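Local coordinates for protein putative transcriptional regulator, IclR family (Arthrobacter aurescens, PDB 3OBF) that probably acts as a DNA-binding transcription factor, the piece described here being its C-terminal IclR-type domain, which belongs to the GAF clan, at residues L26-G31 with M35-I40; V64-A69 with V136-I141; R6-P11 with T169-R174; Y10-E15 with A161-K166; E104-G109 with P127-R132. All coordinates share one frame; numbering follows the deposited sequence.

Contact 1: L26-G31 with M35-I40; sequences LMVWNG and MCVEQI
Leu26 and Glu38 pair across a beta hairpin, strands 24-29 and 34-40 of the antiparallel sheet, where a classic beta bulge lets Val37 and Glu38 both face Leu26. The backbone fixes this frame: Leu26 N donates to Glu38 O at 2.7 Å, Val37 N donates to Leu26 O, and Val28 and Met35 exchange two bonds. Within that frame the side chains show how torsions decide what touches. With CG swung opposite the backbone N (chi1 -177°), Leu26 brings CD2 to 3.9 Å from CG2 of Val37. The other branch of Val37, CG1, meets CG2 of Val28 at 3.5 Å, and the side chains of these two valines lie roughly perpendicular, so Val37 wedges against both neighbours on the facing strand. Met35, a selenomethionine, runs extended and carries its end away from the hairpin partner. Met27, also a selenomethionine but on the other face of the sheet, does the reverse. Its chain bends at chi2 (-61°) and again at chi3 (-73°), folding the selenium back against Cys36, with SE 3.7 Å from CB of Cys36. Phe67 and Ser63 of helix 62-69 touch Met27 on this face, whereas Tyr10 of helix 3-20 lies against Glu38. The fold of Met27 ends with its CE 3.5 Å from Cys36 N, and its own CA forms a CH···O contact of 3.2 Å with Met35 O.

Contact 2: V64-A69 with V136-I141; sequences VQVFLA and VASVLI
Val66 and Phe67 of helix 62-69 rest on Ala137 and Ser138 of strand 135-144, a buried helix-on-sheet layer near the centre of the domain. The axes of segments 64-69 and 136-141 run nearly antiparallel, at 153°, and approach to 8.8 Å. No hydrogen bond links the segments, so the contact illustrates a join across which van der Waals packing does the work. The aliphatic part is one branch of Val66: CG1 stands opposite the backbone N (chi1 167°) and is laid against CB of Ser138 at 3.6 Å. The aromatic part belongs to Phe67, whose first bond does not aim at the strand but whose ring ends close to it. The ring meets the peptide joining Ala137 to Ser138 obliquely, its CZ 3.5 Å from Ser138 N, while CA of Ala137 sits at the ring edge, in its plane. Replacing Phe67 by an alanine would probably open a gap beside this peptide and leave the indole of Trp29, whose ring meets that of Phe67 with planes about 20° apart, without its aromatic neighbour. The polar part is backbone bonding beside the contact: Ser138 is tied to Met27 of the next strand, while Val136 and Ala137 both bond to Val128 at a classic beta bulge. The hydroxyl of Ser138 faces ring carbon across the contact, OG lying 4.0 Å from both CZ and CE2 of Phe67.

Contact 3: R6-P11 with T169-R174; sequences RRVAYP and TRLGGR
Arg170 lies along Val8 as helix 150-170 runs out beside helix 3-20, the two side chains running alongside each other with opposite headings. The packing is tight at its base, with CB of Arg170 only 3.3 Å from CG1 of Val8. Farther out, the arginine chain, skewed at chi2 and chi3, carries its guanidinium over the other helix. There NH1 comes 3.0 Å from Val8 O, but the angle is too poor for a hydrogen bond. The same NH1 has CG of Pro11 at 3.7 Å, and this carbon lies at the edge of the guanidinium, near its plane. Leu171 follows and adds a lighter contact: its CD2 reaches 4.1 Å from CG2 of Val8, the second methyl. Val8 thus touches two successive residues with its two methyls. Cutting it back to a glycine would probably leave both CB of Arg170 and CD2 of Leu171 without their apolar partner and let the long arginine chain shift. Leu171 also touches Glu4 and Glu5, and Val8 packs on Val167, which extends the contact along both helices. At Gly172 the chain turns out of the helix with a positive phi of 75°, and its N bonds back to Thr169 O at 3.1 Å. The result is a surface seam between the first and last helices of the domain, finished by a Schellman motif at the C-terminal end of the last one.

Contact 4: Y10-E15 with A161-K166; sequences YPVLRE and AAAAAK
The carboxylate of Glu15 is the flat group that comes near the opposite helix, its OE1 3.9 Å from the aliphatic CD of Lys166, and Glu15 runs roughly square to Lys166. A second flat group, the guanidinium of Arg14, is occupied within its own helix, where CE2 of Tyr10 stands 4.1 Å above one face, over its centre. Both belong to helix 3-20, which packs antiparallel against helix 150-170, the axes of segments 10-15 and 161-166 at 162° and 9.8 Å apart at closest approach. The charges of Glu15 and Lys166 probably attract each other, but OE2 and NZ are 4.4 Å apart, beyond a salt bridge. Closer to the sheet the pair is held by small side chains. Ala163 offers its methyl and its carbonyl oxygen, and Val12 fills the interface by directing CG1 toward it, opposite its own backbone N (chi1 171°). Val12 also touches Val167 and Arg170, while Leu13 and Ala164 both pack on Val139, which seats the two helices on strand 135-144. CG1 of Val12 makes three of the contacts across the interface, lying 3.9 Å from CB of Ala163, 3.6 Å from Ala163 O and 4.2 Å from CB of Lys166.

Contact 5: E104-G109 with P127-R132; sequences ESMERG and PVYDHR
Met106, a selenomethionine in the last turn of helix 92-108, bends its end over Pro127 and Tyr129 of strand 121-129. Its CB starts off beside the strand rather than at it; successive bends at chi2 (-57°) and chi3 (97°) bring the tip there. Met106 and Pro127 then pass alongside, pointing opposite ways, the terminal CE 3.9 Å from CG of the proline ring. Tyr129 is crossed obliquely instead, and its phenol end does the touching: SE of Met106 lies 3.8 Å from OH of Tyr129. Proline and tyrosine thus meet the same bent chain at neighbouring atoms; two residues apart on the strand, both point toward the helix, while the intervening Val128 faces helix 150-170. Pro127 has a second, looser neighbour in Gly109, whose O is 4.1 Å from its CD. That carbonyl also accepts a hydrogen bond from OG of Ser126, a firmer tie between the helix end and the strand. Gly109 leaves the helix with a phi of 105°, a conformation where a CB would collide with the carbonyl oxygen of Arg108. Met135 of the adjacent strand touches both Pro127 and Tyr129, and Ala69 touches Met106. Beyond Tyr129 the strand gives way to a turn, where Arg132 N donates to OD1 of Asp130 at 2.8 Å, meeting it from above the carboxylate plane. The whole is a helix C-terminal end seated on a sheet strand, with that strand running out into an Asx turn.

How the contacts relate
From the N terminus, helix 3-20 opens contacts 3 and 4 together, and neither closes until the chain reaches helix 150-170, contact 4 closing first, at 161-166, and contact 3 just after, at 169-174, so between them they enclose nearly the whole domain. Contact 1 comes first within that span, a short hairpin loop closed at once. Contact 2 opens next, at helix 62-69, and closes on strand 135-144, holding contact 5 entirely within its span; contacts 1 and 2 follow in series, and none of these loops cross. Neighbouring strands 24-29, 135-144 and 121-129 of one sheet join contacts 1, 2 and 5. Contacts 3 and 4 share Tyr10 and Pro11 and join the terminal helices.

Contact 1: L26-G31 with M35-I40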
# COMPACT_ATOMS: atom_id res chain seq x y z
N LEU A 26 7.83 -1.72 -3.24
CA LEU A 26 7.78 -0.31 -3.09
C LEU A 26 6.86 0.23 -4.19
O LEU A 26 7.09 -0.01 -5.39
CB LEU A 26 9.19 0.30 -3.22
CG LEU A 26 9.29 1.84 -3.00
CD1 LEU A 26 9.15 2.18 -1.51
CD2 LEU A 26 10.60 2.43 -3.55
N MSE A 27 5.81 0.95 -3.77
CA MSE A 27 4.85 1.53 -4.69
C MSE A 27 5.05 3.05 -4.79
O MSE A 27 5.43 3.72 -3.80
CB MSE A 27 3.42 1.24 -4.23
CG MSE A 27 3.21 -0.15 -3.72
SE MSE A 27 3.58 -1.53 -5.09
CE MSE A 27 2.03 -1.26 -6.21
N VAL A 28 4.80 3.59 -5.98
CA VAL A 28 4.68 5.03 -6.18
C VAL A 28 3.32 5.40 -6.79
O VAL A 28 2.65 4.57 -7.42
CB VAL A 28 5.83 5.64 -7.01
CG1 VAL A 28 7.18 5.42 -6.31
CG2 VAL A 28 5.80 5.09 -8.46
N TRP A 29 2.93 6.66 -6.60
CA TRP A 29 1.63 7.17 -6.99
C TRP A 29 1.83 8.09 -8.16
O TRP A 29 2.69 8.98 -8.09
CB TRP A 29 1.08 7.97 -5.81
CG TRP A 29 -0.33 8.47 -5.95
CD1 TRP A 29 -0.75 9.78 -5.86
CD2 TRP A 29 -1.51 7.69 -6.17
NE1 TRP A 29 -2.12 9.85 -6.02
CE2 TRP A 29 -2.61 8.58 -6.22
CE3 TRP A 29 -1.74 6.32 -6.34
CZ2 TRP A 29 -3.91 8.15 -6.41
CZ3 TRP A 29 -3.05 5.89 -6.53
CH2 TRP A 29 -4.12 6.80 -6.55
N ASN A 30 1.09 7.90 -9.23
CA ASN A 30 1.06 8.89 -10.32
C ASN A 30 -0.19 9.77 -10.37
O ASN A 30 -0.41 10.51 -11.34
CB ASN A 30 1.31 8.24 -11.69
CG ASN A 30 0.24 7.26 -12.07
OD1 ASN A 30 -0.84 7.25 -11.50
ND2 ASN A 30 0.52 6.42 -13.06
N GLY A 31 -1.04 9.66 -9.35
CA GLY A 31 -2.25 10.50 -9.26
C GLY A 31 -3.53 9.77 -9.55
O GLY A 31 -4.59 10.16 -9.10
N MSE A 35 1.83 2.16 -8.57
CA MSE A 35 2.70 1.36 -9.44
C MSE A 35 3.84 0.73 -8.67
O MSE A 35 4.48 1.40 -7.86
CB MSE A 35 3.24 2.18 -10.63
CG MSE A 35 3.96 1.35 -11.69
SE MSE A 35 4.61 2.46 -13.14
CE MSE A 35 4.95 1.16 -14.53
N CYS A 36 4.10 -0.54 -8.96
CA CYS A 36 5.21 -1.23 -8.33
C CYS A 36 6.54 -0.88 -9.03
O CYS A 36 6.71 -1.12 -10.23
CB CYS A 36 4.97 -2.73 -8.27
SG CYS A 36 6.43 -3.57 -7.60
N VAL A 37 7.47 -0.28 -8.29
CA VAL A 37 8.74 0.13 -8.92
C VAL A 37 9.94 -0.67 -8.38
O VAL A 37 11.03 -0.54 -8.92
CB VAL A 37 9.02 1.63 -8.73
CG1 VAL A 37 7.95 2.46 -9.39
CG2 VAL A 37 9.24 2.00 -7.22
N GLU A 38 9.74 -1.45 -7.32
CA GLU A 38 10.78 -2.28 -6.74
C GLU A 38 10.12 -3.35 -5.89
O GLU A 38 9.24 -3.04 -5.07
CB GLU A 38 11.73 -1.43 -5.88
CG GLU A 38 13.07 -2.08 -5.60
CD GLU A 38 14.09 -1.05 -5.09
OE1 GLU A 38 15.09 -0.83 -5.81
OE2 GLU A 38 13.89 -0.46 -3.99
N GLN A 39 10.53 -4.60 -6.06
CA GLN A 39 9.93 -5.69 -5.29
C GLN A 39 10.86 -6.90 -5.10
O GLN A 39 11.79 -7.12 -5.89
CB GLN A 39 8.58 -6.09 -5.92
CG GLN A 39 8.71 -6.85 -7.25
CD GLN A 39 8.58 -8.35 -7.07
OE1 GLN A 39 9.58 -9.05 -7.04
NE2 GLN A 39 7.34 -8.84 -6.93
N ILE A 40 10.61 -7.65 -4.03
CA ILE A 40 11.33 -8.89 -3.72
C ILE A 40 10.28 -9.98 -3.74
O ILE A 40 9.28 -9.86 -3.06
CB ILE A 40 11.90 -8.89 -2.29
CG1 ILE A 40 12.58 -7.56 -1.94
CG2 ILE A 40 12.86 -10.16 -2.06
CD1 ILE A 40 13.89 -7.37 -2.68

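Contact 2: V64-A69 with V136-I141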
# COMPACT_ATOMS: atom_id res chain seq x y z
N VAL A 64 -3.40 1.67 -2.86
CA VAL A 64 -4.21 2.75 -3.40
C VAL A 64 -4.82 3.52 -2.21
O VAL A 64 -4.82 4.76 -2.23
CB VAL A 64 -5.29 2.21 -4.36
CG1 VAL A 64 -6.30 3.31 -4.74
CG2 VAL A 64 -4.61 1.67 -5.62
N GLN A 65 -5.26 2.79 -1.18
CA GLN A 65 -5.82 3.43 0.03
C GLN A 65 -4.80 4.38 0.65
O GLN A 65 -5.14 5.53 0.99
CB GLN A 65 -6.22 2.39 1.08
CG GLN A 65 -7.50 1.58 0.75
CD GLN A 65 -7.78 0.50 1.80
OE1 GLN A 65 -8.03 0.81 2.99
NE2 GLN A 65 -7.74 -0.76 1.38
N VAL A 66 -3.56 3.89 0.81
CA VAL A 66 -2.47 4.68 1.42
C VAL A 66 -2.27 6.00 0.66
O VAL A 66 -2.25 7.09 1.27
CB VAL A 66 -1.19 3.84 1.42
CG1 VAL A 66 0.03 4.68 1.74
CG2 VAL A 66 -1.33 2.73 2.40
N PHE A 67 -2.13 5.93 -0.66
CA PHE A 67 -1.97 7.15 -1.43
C PHE A 67 -3.18 8.08 -1.40
O PHE A 67 -3.03 9.30 -1.34
CB PHE A 67 -1.55 6.85 -2.88
CG PHE A 67 -0.20 6.27 -2.99
CD1 PHE A 67 0.92 6.96 -2.50
CD2 PHE A 67 -0.01 5.02 -3.57
CE1 PHE A 67 2.20 6.42 -2.59
CE2 PHE A 67 1.29 4.47 -3.67
CZ PHE A 67 2.40 5.18 -3.19
N LEU A 68 -4.38 7.54 -1.47
CA LEU A 68 -5.55 8.41 -1.42
C LEU A 68 -5.70 9.13 -0.06
O LEU A 68 -6.29 10.21 0.01
CB LEU A 68 -6.80 7.62 -1.81
CG LEU A 68 -6.89 7.19 -3.29
CD1 LEU A 68 -8.18 6.42 -3.53
CD2 LEU A 68 -6.87 8.38 -4.21
N ALA A 69 -5.16 8.54 1.01
CA ALA A 69 -5.06 9.25 2.29
C ALA A 69 -4.23 10.53 2.20
O ALA A 69 -4.44 11.46 2.97
CB ALA A 69 -4.52 8.32 3.40
N VAL A 136 5.74 9.99 -0.19
CA VAL A 136 6.47 9.80 -1.46
C VAL A 136 6.39 8.41 -2.03
O VAL A 136 6.71 8.20 -3.19
CB VAL A 136 7.97 10.24 -1.34
CG1 VAL A 136 8.03 11.75 -1.08
CG2 VAL A 136 8.68 9.45 -0.27
N ALA A 137 5.94 7.45 -1.23
CA ALA A 137 5.89 6.08 -1.68
C ALA A 137 5.10 5.32 -0.65
O ALA A 137 4.71 5.87 0.37
CB ALA A 137 7.32 5.50 -1.80
N SER A 138 4.87 4.05 -0.91
CA SER A 138 4.41 3.19 0.13
C SER A 138 5.01 1.81 0.02
O SER A 138 5.43 1.38 -1.05
CB SER A 138 2.89 3.16 0.19
OG SER A 138 2.36 2.17 -0.59
N VAL A 139 5.08 1.11 1.15
CA VAL A 139 5.51 -0.29 1.14
C VAL A 139 4.27 -1.19 1.12
O VAL A 139 3.33 -0.96 1.89
CB VAL A 139 6.39 -0.58 2.36
CG1 VAL A 139 6.74 -2.13 2.44
CG2 VAL A 139 7.67 0.32 2.31
N LEU A 140 4.27 -2.19 0.24
CA LEU A 140 3.17 -3.13 0.09
C LEU A 140 3.64 -4.57 0.39
O LEU A 140 4.72 -4.97 -0.06
CB LEU A 140 2.60 -3.05 -1.34
CG LEU A 140 1.61 -4.12 -1.87
CD1 LEU A 140 0.28 -4.08 -1.12
CD2 LEU A 140 1.38 -4.04 -3.43
N ILE A 141 2.84 -5.31 1.16
CA ILE A 141 3.00 -6.74 1.29
C ILE A 141 1.74 -7.36 0.69
O ILE A 141 0.67 -7.34 1.32
CB ILE A 141 3.20 -7.23 2.77
CG1 ILE A 141 4.41 -6.55 3.45
CG2 ILE A 141 3.37 -8.78 2.79
CD1 ILE A 141 4.58 -6.91 4.95

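Contact 3: R6-P11 with T169-R174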
# COMPACT_ATOMS: atom_id res chain seq x y z
N ARG A 6 14.11 4.27 -4.06
CA ARG A 6 14.40 2.93 -4.52
C ARG A 6 15.66 2.37 -3.87
O ARG A 6 15.70 1.20 -3.46
CB ARG A 6 14.47 2.86 -6.05
CG ARG A 6 13.05 2.78 -6.69
CD ARG A 6 13.09 2.56 -8.19
NE ARG A 6 13.72 3.70 -8.87
CZ ARG A 6 15.00 3.78 -9.25
NH1 ARG A 6 15.43 4.89 -9.85
NH2 ARG A 6 15.84 2.78 -9.03
N ARG A 7 16.68 3.22 -3.77
CA ARG A 7 17.94 2.82 -3.19
C ARG A 7 17.80 2.51 -1.69
O ARG A 7 18.27 1.49 -1.20
CB ARG A 7 19.00 3.90 -3.46
CG ARG A 7 20.25 3.80 -2.60
CD ARG A 7 21.48 4.31 -3.37
NE ARG A 7 21.65 3.55 -4.62
CZ ARG A 7 22.37 3.94 -5.68
NH1 ARG A 7 23.02 5.10 -5.66
NH2 ARG A 7 22.44 3.18 -6.77
N VAL A 8 17.13 3.38 -0.96
CA VAL A 8 17.02 3.21 0.47
C VAL A 8 16.10 2.03 0.78
O VAL A 8 16.30 1.32 1.75
CB VAL A 8 16.49 4.51 1.12
CG1 VAL A 8 15.86 4.22 2.46
CG2 VAL A 8 17.62 5.52 1.25
N ALA A 9 15.10 1.81 -0.07
CA ALA A 9 14.12 0.80 0.20
C ALA A 9 14.63 -0.59 -0.06
O ALA A 9 14.19 -1.53 0.61
CB ALA A 9 12.78 1.02 -0.58
N TYR A 10 15.51 -0.76 -1.05
CA TYR A 10 15.86 -2.12 -1.45
C TYR A 10 16.31 -3.07 -0.30
O TYR A 10 15.77 -4.17 -0.20
CB TYR A 10 16.85 -2.16 -2.62
CG TYR A 10 17.14 -3.60 -2.98
CD1 TYR A 10 16.31 -4.28 -3.85
CD2 TYR A 10 18.21 -4.29 -2.39
CE1 TYR A 10 16.54 -5.63 -4.17
CE2 TYR A 10 18.44 -5.65 -2.71
CZ TYR A 10 17.59 -6.29 -3.59
OH TYR A 10 17.79 -7.59 -3.91
N PRO A 11 17.29 -2.65 0.56
CA PRO A 11 17.71 -3.56 1.64
C PRO A 11 16.59 -3.82 2.63
O PRO A 11 16.56 -4.90 3.27
CB PRO A 11 18.80 -2.77 2.39
CG PRO A 11 19.19 -1.64 1.50
CD PRO A 11 18.03 -1.38 0.57
N THR A 169 12.74 6.91 7.86
CA THR A 169 13.88 7.28 8.68
C THR A 169 15.12 7.44 7.82
O THR A 169 15.86 8.40 7.95
CB THR A 169 14.17 6.19 9.72
OG1 THR A 169 13.11 6.14 10.68
CG2 THR A 169 15.51 6.45 10.45
N ARG A 170 15.34 6.49 6.91
CA ARG A 170 16.56 6.52 6.14
C ARG A 170 16.57 7.61 5.08
O ARG A 170 17.64 7.98 4.62
CB ARG A 170 16.84 5.15 5.51
CG ARG A 170 17.29 4.10 6.49
CD ARG A 170 18.25 3.21 5.75
NE ARG A 170 18.23 1.81 6.14
CZ ARG A 170 18.26 0.80 5.26
NH1 ARG A 170 18.27 1.04 3.93
NH2 ARG A 170 18.26 -0.46 5.71
N LEU A 171 15.39 8.11 4.71
CA LEU A 171 15.27 9.26 3.82
C LEU A 171 15.42 10.61 4.53
O LEU A 171 15.38 11.64 3.90
CB LEU A 171 13.92 9.24 3.08
CG LEU A 171 13.63 8.13 2.07
CD1 LEU A 171 12.19 8.22 1.61
CD2 LEU A 171 14.54 8.23 0.88
N GLY A 172 15.58 10.60 5.85
CA GLY A 172 15.52 11.85 6.62
C GLY A 172 14.11 12.37 6.79
O GLY A 172 13.91 13.54 7.12
N GLY A 173 13.12 11.50 6.58
CA GLY A 173 11.72 11.86 6.58
C GLY A 173 11.12 11.84 7.96
O GLY A 173 11.72 11.31 8.89
N ARG A 174 9.93 12.41 8.10
CA ARG A 174 9.18 12.30 9.34
C ARG A 174 7.67 12.27 9.06
O ARG A 174 7.15 13.08 8.28
CB ARG A 174 9.55 13.45 10.31

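Contact 4: Y10-E15 with A161-K166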
# COMPACT_ATOMS: atom_id res chain seq x y z
N TYR A 10 15.51 -0.76 -1.05
CA TYR A 10 15.86 -2.12 -1.45
C TYR A 10 16.31 -3.07 -0.30
O TYR A 10 15.77 -4.17 -0.20
CB TYR A 10 16.85 -2.16 -2.62
CG TYR A 10 17.14 -3.60 -2.98
CD1 TYR A 10 16.31 -4.28 -3.85
CD2 TYR A 10 18.21 -4.29 -2.39
CE1 TYR A 10 16.54 -5.63 -4.17
CE2 TYR A 10 18.44 -5.65 -2.71
CZ TYR A 10 17.59 -6.29 -3.59
OH TYR A 10 17.79 -7.59 -3.91
N PRO A 11 17.29 -2.65 0.56
CA PRO A 11 17.71 -3.56 1.64
C PRO A 11 16.59 -3.82 2.63
O PRO A 11 16.56 -4.90 3.27
CB PRO A 11 18.80 -2.77 2.39
CG PRO A 11 19.19 -1.64 1.50
CD PRO A 11 18.03 -1.38 0.57
N VAL A 12 15.71 -2.83 2.78
CA VAL A 12 14.64 -2.94 3.76
C VAL A 12 13.57 -3.93 3.20
O VAL A 12 13.03 -4.74 3.94
CB VAL A 12 14.04 -1.55 4.10
CG1 VAL A 12 12.78 -1.68 4.94
CG2 VAL A 12 15.06 -0.66 4.83
N LEU A 13 13.31 -3.88 1.91
CA LEU A 13 12.34 -4.85 1.31
C LEU A 13 12.91 -6.26 1.36
O LEU A 13 12.18 -7.19 1.63
CB LEU A 13 11.99 -4.52 -0.15
CG LEU A 13 11.35 -3.19 -0.52
CD1 LEU A 13 11.33 -3.05 -2.06
CD2 LEU A 13 9.93 -3.01 0.08
N ARG A 14 14.22 -6.40 1.12
CA ARG A 14 14.84 -7.73 1.12
C ARG A 14 14.71 -8.35 2.53
O ARG A 14 14.29 -9.49 2.67
CB ARG A 14 16.32 -7.67 0.65
CG ARG A 14 17.01 -9.06 0.58
CD ARG A 14 18.54 -8.96 0.42
NE ARG A 14 19.05 -7.66 0.91
CZ ARG A 14 20.29 -7.21 0.73
NH1 ARG A 14 21.19 -7.94 0.08
NH2 ARG A 14 20.63 -6.02 1.21
N GLU A 15 15.02 -7.56 3.55
CA GLU A 15 14.89 -7.94 4.94
C GLU A 15 13.43 -8.29 5.27
O GLU A 15 13.16 -9.23 6.02
CB GLU A 15 15.42 -6.78 5.80
CG GLU A 15 15.39 -6.91 7.37
CD GLU A 15 15.75 -5.55 8.09
OE1 GLU A 15 15.26 -4.45 7.65
OE2 GLU A 15 16.51 -5.57 9.10
N ALA A 161 4.34 -1.66 8.40
CA ALA A 161 4.45 -0.34 8.96
C ALA A 161 5.87 -0.13 9.51
O ALA A 161 6.44 0.97 9.35
CB ALA A 161 3.42 -0.17 10.06
N ALA A 162 6.44 -1.18 10.11
CA ALA A 162 7.81 -1.07 10.64
C ALA A 162 8.79 -0.84 9.51
O ALA A 162 9.65 0.01 9.63
CB ALA A 162 8.20 -2.30 11.50
N ALA A 163 8.65 -1.58 8.40
CA ALA A 163 9.51 -1.42 7.23
C ALA A 163 9.35 -0.03 6.60
O ALA A 163 10.36 0.63 6.28
CB ALA A 163 9.23 -2.52 6.18
N ALA A 164 8.11 0.44 6.45
CA ALA A 164 7.91 1.80 5.90
C ALA A 164 8.55 2.89 6.78
O ALA A 164 9.09 3.87 6.26
CB ALA A 164 6.44 2.11 5.63
N ALA A 165 8.50 2.70 8.11
CA ALA A 165 9.10 3.64 9.04
C ALA A 165 10.62 3.64 8.89
O ALA A 165 11.27 4.65 9.10
CB ALA A 165 8.73 3.31 10.50
N LYS A 166 11.19 2.47 8.55
CA LYS A 166 12.64 2.38 8.34
C LYS A 166 13.05 3.14 7.06
O LYS A 166 14.08 3.79 7.02
CB LYS A 166 13.07 0.91 8.18
CG LYS A 166 13.51 0.20 9.42
CD LYS A 166 14.50 -0.91 9.09
CE LYS A 166 15.59 -1.01 10.20
NZ LYS A 166 15.29 -1.96 11.33

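Contact 5: E104-G109 with P127-R132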
# COMPACT_ATOMS: atom_id res chain seq x y z
N GLU A 104 -8.70 5.85 9.15
CA GLU A 104 -8.38 4.75 10.06
C GLU A 104 -7.05 4.09 9.73
O GLU A 104 -6.33 3.65 10.61
CB GLU A 104 -9.52 3.74 10.12
CG GLU A 104 -10.77 4.35 10.82
CD GLU A 104 -11.94 3.39 10.92
OE1 GLU A 104 -12.10 2.53 10.02
OE2 GLU A 104 -12.70 3.50 11.91
N SER A 105 -6.72 4.06 8.45
CA SER A 105 -5.49 3.42 8.05
C SER A 105 -4.29 4.26 8.49
O SER A 105 -3.28 3.71 8.91
CB SER A 105 -5.49 3.14 6.55
OG SER A 105 -5.41 4.34 5.81
N MSE A 106 -4.42 5.58 8.44
CA MSE A 106 -3.36 6.49 8.88
C MSE A 106 -3.12 6.34 10.37
O MSE A 106 -1.98 6.30 10.82
CB MSE A 106 -3.71 7.94 8.53
CG MSE A 106 -3.63 8.29 7.04
SE MSE A 106 -1.85 7.94 6.19
CE MSE A 106 -2.16 6.13 5.37
N GLU A 107 -4.20 6.24 11.14
CA GLU A 107 -4.09 6.06 12.58
C GLU A 107 -3.64 4.64 12.97
O GLU A 107 -2.95 4.47 13.97
CB GLU A 107 -5.39 6.47 13.30
CG GLU A 107 -5.83 7.92 13.01
CD GLU A 107 -5.44 8.93 14.10
OE1 GLU A 107 -6.13 8.98 15.14
OE2 GLU A 107 -4.46 9.68 13.91
N ARG A 108 -3.99 3.63 12.17
CA ARG A 108 -3.47 2.26 12.42
C ARG A 108 -1.99 2.13 12.00
O ARG A 108 -1.22 1.44 12.66
CB ARG A 108 -4.33 1.19 11.72
CG ARG A 108 -3.90 -0.26 11.99
CD ARG A 108 -4.96 -1.24 11.44
NE ARG A 108 -5.34 -0.81 10.12
CZ ARG A 108 -6.56 -0.43 9.73
NH1 ARG A 108 -7.62 -0.48 10.55
NH2 ARG A 108 -6.72 -0.02 8.49
N GLY A 109 -1.62 2.80 10.91
CA GLY A 109 -0.26 2.75 10.39
C GLY A 109 -0.14 1.89 9.15
O GLY A 109 0.93 1.83 8.52
N PRO A 127 2.62 4.12 4.42
CA PRO A 127 3.17 5.27 3.69
C PRO A 127 4.64 5.53 4.05
O PRO A 127 5.07 5.20 5.14
CB PRO A 127 2.26 6.44 4.11
CG PRO A 127 1.77 6.02 5.53
CD PRO A 127 1.69 4.52 5.50
N VAL A 128 5.39 6.09 3.10
CA VAL A 128 6.78 6.47 3.29
C VAL A 128 6.76 7.97 3.10
O VAL A 128 6.11 8.45 2.18
CB VAL A 128 7.68 5.81 2.22
CG1 VAL A 128 9.10 6.42 2.23
CG2 VAL A 128 7.74 4.30 2.45
N TYR A 129 7.44 8.70 3.98
CA TYR A 129 7.51 10.17 3.89
C TYR A 129 8.93 10.69 3.67
O TYR A 129 9.89 10.07 4.12
CB TYR A 129 6.96 10.84 5.16
CG TYR A 129 5.54 10.48 5.44
CD1 TYR A 129 4.50 11.19 4.86
CD2 TYR A 129 5.23 9.44 6.30
CE1 TYR A 129 3.16 10.85 5.13
CE2 TYR A 129 3.92 9.10 6.58
CZ TYR A 129 2.90 9.81 5.99
OH TYR A 129 1.60 9.45 6.26
N ASP A 130 9.03 11.84 2.99
CA ASP A 130 10.32 12.52 2.82
C ASP A 130 10.51 13.55 3.93
O ASP A 130 9.67 13.66 4.84
CB ASP A 130 10.45 13.16 1.42
CG ASP A 130 9.52 14.40 1.20
OD1 ASP A 130 9.00 15.03 2.18
OD2 ASP A 130 9.33 14.75 0.00
N HIS A 131 11.63 14.28 3.87
CA HIS A 131 12.01 15.21 4.93
C HIS A 131 11.06 16.42 5.04
O HIS A 131 11.04 17.12 6.04
CB HIS A 131 13.48 15.65 4.74
CG HIS A 131 13.69 16.55 3.56
ND1 HIS A 131 13.59 17.92 3.64
CD2 HIS A 131 14.01 16.27 2.27
CE1 HIS A 131 13.84 18.46 2.46
NE2 HIS A 131 14.10 17.48 1.61
N ARG A 132 10.24 16.65 4.03
CA ARG A 132 9.26 17.70 4.13
C ARG A 132 7.90 17.18 4.62
O ARG A 132 6.98 17.96 4.83
CB ARG A 132 9.14 18.43 2.79
CG ARG A 132 10.41 19.16 2.37
CD ARG A 132 10.18 19.96 1.05
NE ARG A 132 11.42 20.50 0.51
CZ ARG A 132 11.92 21.70 0.83
NH1 ARG A 132 11.28 22.49 1.68
NH2 ARG A 132 13.07 22.10 0.28